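Local coordinates for protein hydrolase, isochorismatase family (Pseudomonas putida, PDB 4L08) that probably hydrolyses the amide bond of maleamate to give maleate and ammonia, as an amidase of the isochorismatase family, at residues Ile25-Ser30 and Val139-Ala144. The protein carries 1 engineered substitution. Sequence-based numbering, arbitrary orientation.
Sequences IVVDFS and VVVTGA. With MAE (maleic acid), chain I.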
ATOM      1  N   ILE A  25      15.344  -0.301   7.223  1.00 47.84           N
ATOM      2  CA  ILE A  25      14.129  -0.863   7.798  1.00 48.22           C
ATOM      3  C   ILE A  25      14.001  -2.328   7.411  1.00 48.36           C
ATOM      4  O   ILE A  25      13.880  -2.659   6.229  1.00 49.03           O
ATOM      5  CB  ILE A  25      12.868  -0.110   7.332  1.00 48.32           C
ATOM      6  CG1 ILE A  25      13.006   1.389   7.611  1.00 48.09           C
ATOM      7  CG2 ILE A  25      11.625  -0.688   8.003  1.00 47.36           C
ATOM      8  CD1 ILE A  25      12.051   2.244   6.806  1.00 49.77           C
ATOM      9  N   VAL A  26      14.030  -3.197   8.415  1.00 48.16           N
ATOM     10  CA  VAL A  26      13.892  -4.632   8.191  1.00 48.35           C
ATOM     11  C   VAL A  26      12.459  -5.048   8.508  1.00 47.95           C
ATOM     12  O   VAL A  26      12.035  -5.038   9.668  1.00 48.74           O
ATOM     13  CB  VAL A  26      14.903  -5.438   9.032  1.00 48.59           C
ATOM     14  CG1 VAL A  26      14.905  -6.901   8.614  1.00 47.85           C
ATOM     15  CG2 VAL A  26      16.300  -4.849   8.889  1.00 49.38           C
ATOM     16  N   VAL A  27      11.718  -5.407   7.464  1.00 47.31           N
ATOM     17  CA  VAL A  27      10.283  -5.639   7.588  1.00 47.33           C
ATOM     18  C   VAL A  27       9.934  -7.108   7.808  1.00 47.54           C
ATOM     19  O   VAL A  27      10.198  -7.958   6.950  1.00 47.54           O
ATOM     20  CB  VAL A  27       9.501  -5.095   6.368  1.00 46.52           C
ATOM     21  CG1 VAL A  27       8.012  -5.092   6.663  1.00 47.01           C
ATOM     22  CG2 VAL A  27       9.951  -3.680   6.020  1.00 46.38           C
ATOM     23  N   ASP A  28       9.347  -7.385   8.973  1.00 47.29           N
ATOM     24  CA  ASP A  28       8.789  -8.700   9.310  1.00 48.91           C
ATOM     25  C   ASP A  28       9.681  -9.896   8.969  1.00 49.34           C
ATOM     26  O   ASP A  28       9.228 -10.870   8.363  1.00 50.61           O
ATOM     27  CB  ASP A  28       7.404  -8.881   8.671  1.00 50.54           C
ATOM     28  CG  ASP A  28       6.363  -7.915   9.223  1.00 53.03           C
ATOM     29  OD1 ASP A  28       6.384  -7.621  10.440  0.50 53.40           O
ATOM     30  OD2 ASP A  28       5.513  -7.456   8.432  0.50 52.57           O
ATOM     31  N   PHE A  29      10.951  -9.812   9.356  1.00 48.99           N
ATOM     32  CA  PHE A  29      11.839 -10.968   9.302  1.00 48.03           C
ATOM     33  C   PHE A  29      11.803 -11.715  10.635  1.00 48.70           C
ATOM     34  O   PHE A  29      12.845 -12.051  11.205  1.00 49.05           O
ATOM     35  CB  PHE A  29      13.273 -10.558   8.946  1.00 47.47           C
ATOM     36  CG  PHE A  29      13.593 -10.654   7.477  1.00 46.82           C
ATOM     37  CD1 PHE A  29      12.915 -11.547   6.652  1.00 46.80           C
ATOM     38  CD2 PHE A  29      14.605  -9.879   6.926  1.00 45.39           C
ATOM     39  CE1 PHE A  29      13.220 -11.641   5.302  1.00 46.67           C
ATOM     40  CE2 PHE A  29      14.917  -9.971   5.577  1.00 45.70           C
ATOM     41  CZ  PHE A  29      14.225 -10.852   4.763  1.00 45.61           C
ATOM     42  N   SER A  30      10.591 -11.949  11.133  1.00 48.16           N
ATOM     43  CA  SER A  30      10.387 -12.759  12.326  1.00 48.79           C
ATOM     44  C   SER A  30      10.256 -14.229  11.928  1.00 48.21           C
ATOM     45  O   SER A  30      10.144 -14.546  10.741  1.00 46.52           O
ATOM     46  CB  SER A  30       9.155 -12.282  13.097  1.00 48.49           C
ATOM     47  OG  SER A  30       7.996 -12.314  12.284  1.00 50.42           O
ATOM     48  N   VAL A 139      15.523   5.830   3.112  1.00 51.33           N
ATOM     49  CA  VAL A 139      15.350   4.539   3.769  1.00 50.37           C
ATOM     50  C   VAL A 139      15.595   3.395   2.793  1.00 49.97           C
ATOM     51  O   VAL A 139      15.117   3.424   1.658  1.00 50.57           O
ATOM     52  CB  VAL A 139      13.954   4.383   4.429  1.00 50.42           C
ATOM     53  CG1 VAL A 139      13.824   5.301   5.635  1.00 50.86           C
ATOM     54  CG2 VAL A 139      12.828   4.635   3.432  1.00 49.94           C
ATOM     55  N   VAL A 140      16.360   2.404   3.235  1.00 49.45           N
ATOM     56  CA  VAL A 140      16.500   1.162   2.485  1.00 49.35           C
ATOM     57  C   VAL A 140      15.607   0.106   3.131  1.00 49.14           C
ATOM     58  O   VAL A 140      15.783  -0.250   4.297  1.00 49.78           O
ATOM     59  CB  VAL A 140      17.986   0.722   2.285  1.00 49.48           C
ATOM     60  CG1 VAL A 140      18.900   1.326   3.356  1.00 49.93           C
ATOM     61  CG2 VAL A 140      18.133  -0.801   2.227  1.00 48.32           C
ATOM     62  N   VAL A 141      14.621  -0.350   2.361  1.00 49.99           N
ATOM     63  CA  VAL A 141      13.606  -1.283   2.843  1.00 48.99           C
ATOM     64  C   VAL A 141      13.968  -2.706   2.438  1.00 49.71           C
ATOM     65  O   VAL A 141      14.244  -2.982   1.271  1.00 50.16           O
ATOM     66  CB  VAL A 141      12.191  -0.917   2.326  1.00 48.49           C
ATOM     67  CG1 VAL A 141      11.135  -1.855   2.898  1.00 47.05           C
ATOM     68  CG2 VAL A 141      11.843   0.526   2.668  1.00 46.85           C
ATOM     69  N   THR A 142      13.976  -3.594   3.427  1.00 50.71           N
ATOM     70  CA  THR A 142      14.267  -5.011   3.242  1.00 50.50           C
ATOM     71  C   THR A 142      13.194  -5.811   3.974  1.00 50.09           C
ATOM     72  O   THR A 142      12.516  -5.273   4.847  1.00 51.77           O
ATOM     73  CB  THR A 142      15.641  -5.380   3.846  1.00 51.52           C
ATOM     74  OG1 THR A 142      15.651  -5.080   5.249  1.00 52.03           O
ATOM     75  CG2 THR A 142      16.770  -4.612   3.163  1.00 51.03           C
ATOM     76  N   GLY A 143      13.035  -7.085   3.634  1.00 48.79           N
ATOM     77  CA  GLY A 143      12.173  -7.955   4.428  1.00 47.99           C
ATOM     78  C   GLY A 143      11.248  -8.906   3.696  1.00 47.51           C
ATOM     79  O   GLY A 143      11.522  -9.324   2.572  1.00 47.20           O
ATOM     80  N   ALA A 144      10.147  -9.245   4.361  1.00 47.35           N
ATOM     81  CA  ALA A 144       9.143 -10.156   3.832  1.00 49.36           C
ATOM     82  C   ALA A 144       7.748  -9.721   4.298  1.00 50.75           C
ATOM     83  O   ALA A 144       7.595  -9.245   5.422  1.00 51.65           O
ATOM     84  CB  ALA A 144       9.437 -11.579   4.284  1.00 48.82           C
TER
HETATM   85  C1  MAE I 301       1.407 -10.054   4.037  1.00 74.15           C
HETATM   86  O1  MAE I 301       1.911 -10.972   3.343  1.00 71.91           O
HETATM   87  O2  MAE I 301       0.840  -9.053   3.532  1.00 76.28           O
HETATM   88  C2  MAE I 301       1.471 -10.148   5.514  1.00 71.90           C
HETATM   89  C3  MAE I 301       2.583  -9.979   6.233  1.00 69.25           C
HETATM   90  C4  MAE I 301       3.926  -9.680   5.685  1.00 68.65           C
HETATM   91  O3  MAE I 301       4.098  -9.473   4.464  1.00 68.71           O
HETATM   92  O4  MAE I 301       4.886  -9.639   6.485  1.00 66.25           O
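Strands 22-27 and 138-144 are central neighbours in the parallel sheet of the isochorismatase fold, and here Ile25 to Val27 pair with Val141 to Gly143. The backbone bonds alternate along the pair. Ile25 N bonds to Val140 O, and Thr142 N to Ile25 O. Val27 N then donates to Thr142 O at 2.7 Å, and Ala144 N to Val27 O at 2.9 Å. Ile25 O takes a second bond from Thr142 OG1 at 3.2 Å, with the hydroxyl lying above the carbonyl plane. OG1 gets there by sitting between its own backbone N and carbonyl carbon (chi1 59°).

The methyls of Ile25 and Val27 lie on one face of the sheet. Ile25 CD1 meets Val139 CB at 3.7 Å, and Val27 CG2 meets Val141 CG1 at 3.8 Å. Helix 146-159 covers this side. On the other face, helix 45-60 packs on Val26, Phe29 and Thr142.

Beyond the strand, the Phe29 ring turns back over Gly143. Gly143 CA lies 3.7 Å from the ring centroid in a CH-pi contact, and Ala144 CB touches ring atom CE1.

Asp28 and Ala144 reach the bound maleate: Ala144 O is 2.9 Å and Asp28 OD2 3.0 Å from its O4. Asp28 OD2 also forms a salt bridge with Lys116. Ala149, engineered in place of a cysteine, also lines the site. Asp28, Lys116 and that position are consistent with the Asp-Lys-Cys triad of isochorismatase-family amidases, set at the C-terminal ends of the parallel strands.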